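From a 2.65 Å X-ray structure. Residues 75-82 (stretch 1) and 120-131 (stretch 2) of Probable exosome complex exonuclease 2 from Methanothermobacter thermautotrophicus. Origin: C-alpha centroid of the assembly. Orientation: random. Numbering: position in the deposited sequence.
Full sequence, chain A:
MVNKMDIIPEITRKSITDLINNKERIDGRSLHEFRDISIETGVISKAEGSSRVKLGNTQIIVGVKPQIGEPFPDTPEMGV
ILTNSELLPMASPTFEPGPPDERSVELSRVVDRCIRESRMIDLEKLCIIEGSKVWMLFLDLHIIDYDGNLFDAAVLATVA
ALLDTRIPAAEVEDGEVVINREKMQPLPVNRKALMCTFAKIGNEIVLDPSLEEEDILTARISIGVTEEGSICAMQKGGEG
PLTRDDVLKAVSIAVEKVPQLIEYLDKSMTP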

# COMPACT_ATOMS: atom_id res chain seq x y z
N THR A 75 -4.71 -7.32 26.98
CA THR A 75 -3.88 -8.40 27.52
C THR A 75 -2.55 -7.85 28.06
O THR A 75 -1.47 -8.27 27.63
N PRO A 76 -2.62 -6.93 29.04
CA PRO A 76 -1.43 -6.18 29.46
C PRO A 76 -0.35 -7.05 30.12
O PRO A 76 0.78 -6.59 30.32
N GLU A 77 -0.70 -8.30 30.44
CA GLU A 77 0.19 -9.22 31.15
C GLU A 77 0.77 -10.31 30.24
O GLU A 77 1.53 -11.17 30.70
N MET A 78 0.42 -10.26 28.95
CA MET A 78 0.86 -11.28 28.01
C MET A 78 1.92 -10.77 27.03
O MET A 78 1.88 -9.62 26.59
N GLY A 79 2.87 -11.64 26.71
CA GLY A 79 3.86 -11.38 25.67
C GLY A 79 3.20 -11.66 24.33
O GLY A 79 2.13 -12.27 24.27
N VAL A 80 3.83 -11.22 23.25
CA VAL A 80 3.21 -11.31 21.94
C VAL A 80 3.90 -12.34 21.04
O VAL A 80 5.13 -12.47 21.05
N ILE A 81 3.10 -13.08 20.28
CA ILE A 81 3.61 -13.90 19.17
C ILE A 81 3.07 -13.35 17.85
O ILE A 81 1.87 -13.08 17.74
N LEU A 82 3.94 -13.19 16.86
CA LEU A 82 3.57 -12.72 15.54
C LEU A 82 4.09 -13.68 14.47
O LEU A 82 5.30 -13.76 14.24
N MET A 120 1.83 -23.50 24.00
CA MET A 120 3.20 -23.98 24.00
C MET A 120 4.13 -23.03 24.73
O MET A 120 5.02 -23.47 25.46
N ILE A 121 3.91 -21.74 24.53
CA ILE A 121 4.72 -20.71 25.17
C ILE A 121 3.90 -19.97 26.23
O ILE A 121 2.79 -19.52 25.96
N ASP A 122 4.45 -19.87 27.43
CA ASP A 122 3.79 -19.12 28.51
C ASP A 122 4.02 -17.63 28.33
O ASP A 122 4.97 -17.06 28.89
N LEU A 123 3.15 -17.00 27.53
CA LEU A 123 3.21 -15.56 27.26
C LEU A 123 3.27 -14.69 28.53
O LEU A 123 3.83 -13.60 28.52
N GLU A 124 2.70 -15.19 29.63
CA GLU A 124 2.76 -14.50 30.92
C GLU A 124 4.19 -14.26 31.39
O GLU A 124 4.47 -13.26 32.04
N LYS A 125 5.08 -15.20 31.07
CA LYS A 125 6.48 -15.13 31.48
C LYS A 125 7.30 -14.25 30.54
O LYS A 125 8.47 -13.97 30.81
N LEU A 126 6.68 -13.83 29.44
CA LEU A 126 7.32 -12.92 28.49
C LEU A 126 7.00 -11.46 28.83
O LEU A 126 7.59 -10.53 28.24
N CYS A 127 6.08 -11.26 29.76
CA CYS A 127 5.82 -9.95 30.33
C CYS A 127 7.13 -9.34 30.84
O CYS A 127 8.01 -10.07 31.31
N ILE A 128 7.27 -8.02 30.71
CA ILE A 128 8.32 -7.31 31.44
C ILE A 128 7.67 -6.32 32.42
O ILE A 128 7.75 -6.52 33.62
N ILE A 129 7.04 -5.28 31.89
CA ILE A 129 6.14 -4.43 32.68
C ILE A 129 4.72 -4.52 32.15
O ILE A 129 4.43 -4.07 31.03
N GLU A 130 3.84 -5.11 32.96
CA GLU A 130 2.41 -5.24 32.67
C GLU A 130 1.82 -3.96 32.08
O GLU A 130 1.87 -2.88 32.70
N GLY A 131 1.27 -4.08 30.87
CA GLY A 131 0.59 -2.97 30.20
C GLY A 131 1.47 -1.91 29.57
O GLY A 131 1.05 -0.75 29.44

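The contact between residues 75-82 and 120-131 buries 570 Å², both sides summed, and three residues account for the largest shares: Leu123 with 78 Å², Glu77 with 68 Å² and Pro76 with 64 Å². Two backbone hydrogen bonds link the stretches. Gly79 N donates to Leu123 O at 2.8 Å with an N-H...O angle of 147°, and Gly131 N donates to Pro76 O at 2.6 Å and 146°.

Leu123 points its CA-to-CB bond toward stretch 1, with chi1 at -49° (m) and chi2 at 177° (t). Its CB lies 4.1 Å from Met78 CB, and its CD2 reaches Ile81 CD1 at 3.8 Å, so one side chain spans the loop and the first part of the strand that begins at Val80. Ile81 also points toward the other stretch, in an m,t conformation, with chi2 at 178° setting CD1 trans to CA; the same atom meets Ile121 CD1 at 3.9 Å. Ile121, likewise m,t and directed toward stretch 1, completes a small apolar cluster. Val80 points away, as expected for the neighbour of Ile81 in a strand.

Gly79 CA sits 3.8 Å from Leu126 CB, whose side chain starts toward stretch 1 (m,t). A CB built ideally on Gly79 would fall 2.4 Å from Leu126 CB, a clash, and 3.3 Å from Leu123 O, so the absence of a side chain permits this close approach.

Glu77 points sideways, and its chi1 of 90° (p) and chi2 of -77° (m) fold the chain rather than extend it. Its CB is 3.9 Å from Glu130 CG and its CG is 4.0 Å from Glu124 OE2. These contacts involve the aliphatic part of Glu77, and neither represents a salt bridge. Its backbone O adds a CA-H...O contact to Glu124 CA, 3.6 Å long and nearly linear at 171°, and approaches Cys127 CB at 3.6 Å. Glu124 is sideways too, with chi1 at -91°, between wells; its CG touches Met78 SD at 3.4 Å. The CA-to-CB bond of Met78 is sideways, and chi1 at -55° and chi2 at -58° (both m) bring SD to Glu124 CG.

Pro76, with a C-gamma endo ring, directs CB toward stretch 2, where it lies 3.4 Å from Gly131 CA and 4.3 Å from Glu130 CG. Glu130 is extended (chi1 -153°, chi2 178°, both t). Besides accepting the bond from Gly131, Pro76 O receives a CA-H...O contact from Glu130 CA at 3.2 Å and 137°, and it is 3.9 Å from Cys127 SG. At Gly131 an ideal CB would lie 3.4 Å from Pro76 CB, which is tight, and the positive phi of 77° by itself favours glycine.

No side-chain hydrogen bond crosses the contact, and no water or bound group is identified in it; the directional polar links belong to the backbone.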

# COMPACT_ATOMS: atom_id res chain seq x y z
CB THR A 75 -3.62 -9.55 26.50
OG1 THR A 75 -3.19 -9.02 25.24
CG2 THR A 75 -4.86 -10.42 26.30
CB PRO A 76 -2.00 -5.20 30.48
CG PRO A 76 -3.15 -5.93 31.09
CD PRO A 76 -3.75 -6.73 29.96
CB GLU A 77 -0.56 -9.85 32.35
CG GLU A 77 -1.31 -11.17 32.05
CD GLU A 77 -2.64 -11.00 31.30
OE1 GLU A 77 -3.46 -11.94 31.36
OE2 GLU A 77 -2.88 -9.95 30.66
CB MET A 78 -0.34 -11.87 27.24
CG MET A 78 -1.45 -12.44 28.12
SD MET A 78 -0.85 -13.75 29.21
CE MET A 78 -2.38 -14.62 29.62
CB VAL A 80 3.20 -9.93 21.27
CG1 VAL A 80 2.60 -10.00 19.87
CG2 VAL A 80 2.46 -8.92 22.14
CB ILE A 81 3.21 -15.38 19.31
CG1 ILE A 81 3.99 -16.04 20.45
CG2 ILE A 81 3.47 -16.16 18.02
CD1 ILE A 81 3.63 -17.49 20.70
CB LEU A 82 4.14 -11.32 15.31
CG LEU A 82 3.43 -10.18 16.02
CD1 LEU A 82 4.37 -9.02 16.24
CD2 LEU A 82 2.18 -9.73 15.27
CB MET A 120 3.66 -24.13 22.56
CG MET A 120 5.14 -24.35 22.39
SD MET A 120 5.48 -24.91 20.71
CE MET A 120 7.24 -25.18 20.85
CB ILE A 121 5.30 -19.75 24.10
CG1 ILE A 121 6.33 -20.49 23.27
CG2 ILE A 121 5.95 -18.53 24.74
CD1 ILE A 121 6.46 -19.96 21.89
CB ASP A 122 4.31 -19.57 29.88
CG ASP A 122 3.36 -19.21 31.03
OD1 ASP A 122 2.35 -18.51 30.79
OD2 ASP A 122 3.64 -19.62 32.18
CB LEU A 123 2.03 -15.12 26.37
CG LEU A 123 1.69 -15.89 25.08
CD1 LEU A 123 0.45 -15.34 24.37
CD2 LEU A 123 2.87 -16.07 24.11
CB GLU A 124 1.99 -15.26 31.99
CG GLU A 124 0.54 -14.87 32.13
CD GLU A 124 -0.06 -15.33 33.45
OE1 GLU A 124 -0.04 -16.55 33.71
OE2 GLU A 124 -0.54 -14.46 34.22
CB LYS A 125 7.09 -16.53 31.59
CG LYS A 125 6.37 -17.44 32.57
CD LYS A 125 7.27 -18.55 33.07
CE LYS A 125 6.47 -19.56 33.89
NZ LYS A 125 7.14 -19.90 35.18
CB LEU A 126 6.90 -13.26 27.06
CG LEU A 126 7.30 -14.65 26.58
CD1 LEU A 126 6.99 -14.81 25.10
CD2 LEU A 126 8.78 -14.93 26.84
CB CYS A 127 4.84 -10.07 31.50
SG CYS A 127 3.83 -8.60 31.76
CB ILE A 128 9.37 -6.63 30.53
CG1 ILE A 128 10.32 -7.67 29.93
CG2 ILE A 128 10.19 -5.59 31.30
CD1 ILE A 128 10.11 -7.91 28.46
CB ILE A 129 6.60 -2.96 32.73
CG1 ILE A 129 8.00 -2.86 33.34
CG2 ILE A 129 5.58 -2.13 33.52
CD1 ILE A 129 8.68 -1.50 33.17
CB GLU A 130 1.68 -5.61 33.97
CG GLU A 130 0.36 -6.39 33.84
CD GLU A 130 -0.23 -6.73 35.24
OE1 GLU A 130 -1.39 -7.18 35.32
OE2 GLU A 130 0.48 -6.53 36.26